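Local atomic coordinates of metagenomic carboxyl esterase MGS0156 (Uncultured organism, PDB entry 5D8M), a protein that probably hydrolyses carboxylic ester bonds, acting as a carboxyl esterase. Residues A[46-51]-A[115-120]. Residues are numbered along the deposited sequence; the frame is centred on the assembly and turned at random.
Sequences ADHGAF and ERYGYA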
ATOM      1  N   ALA A  46     -17.597  15.268  -0.411  1.00 18.46           N
ATOM      2  CA  ALA A  46     -18.763  16.146  -0.369  1.00 23.57           C
ATOM      3  C   ALA A  46     -18.633  17.200  -1.470  1.00 25.94           C
ATOM      4  O   ALA A  46     -19.625  17.627  -2.046  1.00 27.13           O
ATOM      5  CB  ALA A  46     -18.927  16.804   1.010  1.00 22.72           C
ATOM      6  N   ASP A  47     -17.402  17.601  -1.768  1.00 22.03           N
ATOM      7  CA  ASP A  47     -17.165  18.687  -2.722  1.00 21.36           C
ATOM      8  C   ASP A  47     -17.250  18.257  -4.198  1.00 21.72           C
ATOM      9  O   ASP A  47     -17.791  18.981  -5.017  1.00 21.95           O
ATOM     10  CB  ASP A  47     -15.794  19.323  -2.473  1.00 24.83           C
ATOM     11  CG  ASP A  47     -15.488  20.454  -3.454  1.00 30.84           C
ATOM     12  OD1 ASP A  47     -15.946  21.586  -3.198  1.00 38.68           O
ATOM     13  OD2 ASP A  47     -14.805  20.224  -4.475  1.00 27.65           O
ATOM     14  N   HIS A  48     -16.668  17.116  -4.557  1.00 21.11           N
ATOM     15  CA  HIS A  48     -16.683  16.706  -5.963  1.00 21.21           C
ATOM     16  C   HIS A  48     -16.623  15.190  -6.119  1.00 23.47           C
ATOM     17  O   HIS A  48     -16.093  14.690  -7.107  1.00 24.92           O
ATOM     18  CB  HIS A  48     -15.532  17.375  -6.748  1.00 23.08           C
ATOM     19  CG  HIS A  48     -14.161  17.130  -6.179  1.00 21.87           C
ATOM     20  ND1 HIS A  48     -13.571  17.971  -5.255  1.00 21.77           N
ATOM     21  CD2 HIS A  48     -13.250  16.155  -6.432  1.00 20.91           C
ATOM     22  CE1 HIS A  48     -12.370  17.510  -4.945  1.00 19.08           C
ATOM     23  NE2 HIS A  48     -12.146  16.417  -5.654  1.00 17.92           N
ATOM     24  N   GLY A  49     -17.211  14.466  -5.173  1.00 18.57           N
ATOM     25  CA  GLY A  49     -17.203  13.013  -5.232  1.00 17.83           C
ATOM     26  C   GLY A  49     -18.166  12.392  -6.242  1.00 24.03           C
ATOM     27  O   GLY A  49     -17.956  11.252  -6.667  1.00 25.87           O
ATOM     28  N   ALA A  50     -19.200  13.133  -6.639  1.00 20.49           N
ATOM     29  CA  ALA A  50     -20.342  12.533  -7.342  1.00 24.77           C
ATOM     30  C   ALA A  50     -19.973  11.760  -8.613  1.00 27.55           C
ATOM     31  O   ALA A  50     -20.552  10.710  -8.881  1.00 29.58           O
ATOM     32  CB  ALA A  50     -21.384  13.598  -7.673  1.00 25.85           C
ATOM     33  N   PHE A  51     -19.019  12.248  -9.394  1.00 25.97           N
ATOM     34  CA  PHE A  51     -18.676  11.520 -10.607  1.00 25.57           C
ATOM     35  C   PHE A  51     -17.331  10.833 -10.518  1.00 25.40           C
ATOM     36  O   PHE A  51     -16.764  10.457 -11.540  1.00 25.48           O
ATOM     37  CB  PHE A  51     -18.720  12.456 -11.818  1.00 25.65           C
ATOM     38  CG  PHE A  51     -20.099  12.867 -12.185  1.00 27.50           C
ATOM     39  CD1 PHE A  51     -20.901  12.033 -12.962  1.00 28.30           C
ATOM     40  CD2 PHE A  51     -20.626  14.064 -11.731  1.00 28.05           C
ATOM     41  CE1 PHE A  51     -22.196  12.401 -13.294  1.00 26.91           C
ATOM     42  CE2 PHE A  51     -21.929  14.438 -12.070  1.00 26.68           C
ATOM     43  CZ  PHE A  51     -22.710  13.596 -12.843  1.00 26.98           C
ATOM     44  N   GLU A 115      -4.661  14.588 -10.950  1.00 14.79           N
ATOM     45  CA  GLU A 115      -4.005  15.466 -11.926  1.00 18.82           C
ATOM     46  C   GLU A 115      -4.830  16.721 -12.218  1.00 18.80           C
ATOM     47  O   GLU A 115      -4.287  17.803 -12.448  1.00 16.09           O
ATOM     48  CB  GLU A 115      -3.705  14.689 -13.208  1.00 20.92           C
ATOM     49  CG  GLU A 115      -2.591  13.678 -12.981  1.00 25.78           C
ATOM     50  CD  GLU A 115      -2.148  12.969 -14.238  1.00 37.44           C
ATOM     51  OE1 GLU A 115      -2.759  13.210 -15.300  1.00 47.31           O
ATOM     52  OE2 GLU A 115      -1.184  12.173 -14.164  1.00 35.53           O
ATOM     53  N   ARG A 116      -6.144  16.582 -12.180  1.00 15.01           N
ATOM     54  CA  ARG A 116      -7.003  17.753 -12.236  1.00 17.75           C
ATOM     55  C   ARG A 116      -6.622  18.752 -11.141  1.00 20.79           C
ATOM     56  O   ARG A 116      -6.639  19.974 -11.356  1.00 17.19           O
ATOM     57  CB  ARG A 116      -8.455  17.348 -12.073  1.00 16.10           C
ATOM     58  CG  ARG A 116      -9.346  18.415 -11.488  1.00 19.28           C
ATOM     59  CD  ARG A 116     -10.799  18.069 -11.757  1.00 24.43           C
ATOM     60  NE  ARG A 116     -11.066  18.040 -13.193  1.00 30.44           N
ATOM     61  CZ  ARG A 116     -12.161  17.532 -13.754  1.00 33.68           C
ATOM     62  NH1 ARG A 116     -13.111  16.988 -13.001  1.00 30.26           N
ATOM     63  NH2 ARG A 116     -12.302  17.573 -15.073  1.00 37.60           N
ATOM     64  N   TYR A 117      -6.276  18.226  -9.970  1.00 15.70           N
ATOM     65  CA  TYR A 117      -6.022  19.101  -8.831  1.00 20.27           C
ATOM     66  C   TYR A 117      -4.551  19.360  -8.541  1.00 16.02           C
ATOM     67  O   TYR A 117      -4.199  19.712  -7.415  1.00 16.69           O
ATOM     68  CB  TYR A 117      -6.714  18.552  -7.585  1.00 15.87           C
ATOM     69  CG  TYR A 117      -8.207  18.701  -7.703  1.00 16.42           C
ATOM     70  CD1 TYR A 117      -8.792  19.958  -7.689  1.00 17.52           C
ATOM     71  CD2 TYR A 117      -9.028  17.593  -7.879  1.00 18.35           C
ATOM     72  CE1 TYR A 117     -10.159  20.115  -7.819  1.00 24.17           C
ATOM     73  CE2 TYR A 117     -10.411  17.733  -8.011  1.00 18.22           C
ATOM     74  CZ  TYR A 117     -10.967  18.994  -7.974  1.00 22.46           C
ATOM     75  OH  TYR A 117     -12.334  19.147  -8.093  1.00 23.85           O
ATOM     76  N   GLY A 118      -3.711  19.206  -9.559  1.00 18.24           N
ATOM     77  CA  GLY A 118      -2.349  19.733  -9.535  1.00 17.69           C
ATOM     78  C   GLY A 118      -1.280  18.760  -9.087  1.00 19.50           C
ATOM     79  O   GLY A 118      -0.138  19.149  -8.864  1.00 20.62           O
ATOM     80  N   TYR A 119      -1.643  17.489  -8.939  1.00 19.48           N
ATOM     81  CA  TYR A 119      -0.673  16.487  -8.535  1.00 17.39           C
ATOM     82  C   TYR A 119      -0.281  15.649  -9.753  1.00 21.15           C
ATOM     83  O   TYR A 119      -1.127  14.954 -10.339  1.00 20.25           O
ATOM     84  CB  TYR A 119      -1.236  15.606  -7.406  1.00 16.04           C
ATOM     85  CG  TYR A 119      -1.600  16.409  -6.164  1.00 17.52           C
ATOM     86  CD1 TYR A 119      -0.613  16.830  -5.284  1.00 19.25           C
ATOM     87  CD2 TYR A 119      -2.927  16.762  -5.885  1.00 18.02           C
ATOM     88  CE1 TYR A 119      -0.915  17.582  -4.145  1.00 14.48           C
ATOM     89  CE2 TYR A 119      -3.246  17.516  -4.738  1.00 16.36           C
ATOM     90  CZ  TYR A 119      -2.222  17.918  -3.879  1.00 17.69           C
ATOM     91  OH  TYR A 119      -2.489  18.649  -2.743  1.00 16.45           O
ATOM     92  N   ALA A 120       0.989  15.723 -10.143  1.00 17.74           N
ATOM     93  CA  ALA A 120       1.500  14.870 -11.226  1.00 17.45           C
ATOM     94  C   ALA A 120       1.619  13.423 -10.734  1.00 14.61           C
ATOM     95  O   ALA A 120       1.758  13.176  -9.534  1.00 13.25           O
ATOM     96  CB  ALA A 120       2.870  15.390 -11.737  1.00 18.44           C
TER
HETATM   97  O   HOH W   1     -13.217  21.401  -6.510  1.00 35.47           O
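Y117 lays the outer end of its phenol over one face of the H48 imidazole, and this pair makes almost the whole contact. The hydroxyl oxygen of Y117 hovers over the middle of the imidazole, 3.2 Å above its plane. Beside it, Y117 CE2 sits 3.2 Å from H48 NE2. With their planes inclined at 36°, the rings meet obliquely. The two side chains reach out from opposite directions to bridge backbones that stay well separated, the CA atoms of H48 and Y117 being 11.3 Å apart. With CG of H48 set between the backbone N and the carbonyl carbon (chi1 56°), the imidazole is turned to offer a face to the phenol and its ND1 edge to D47.

Hydrogen bonds hold the imidazole at both nitrogens. H48 ND1 donates to D47 OD2 at 2.7 Å, nearly straight and in the ring plane, using the anti lone pair of the carboxylate; NE2 is bonded to E329 of helix 324-338. Two flanking carboxylates would probably favour a protonated, positively charged ring. A water links the segments a second way, donating to D47 OD2 and accepting from Y117 OH at 2.9 Å. A leucine in place of H48 would probably leave D47 and E329 without their shared partner and the phenol without a flat surface beneath its hydroxyl.

Behind Y117, G118 is the C-prime residue of a Schellman motif closing helix 111-116. The H48–Y117 pair thus joins the C-terminal part of helix 34-48 to the turn before edge strand 120-123, beside helix 324-338 at the protein surface, in an architecture consistent with the α/β-hydrolase fold of many esterases.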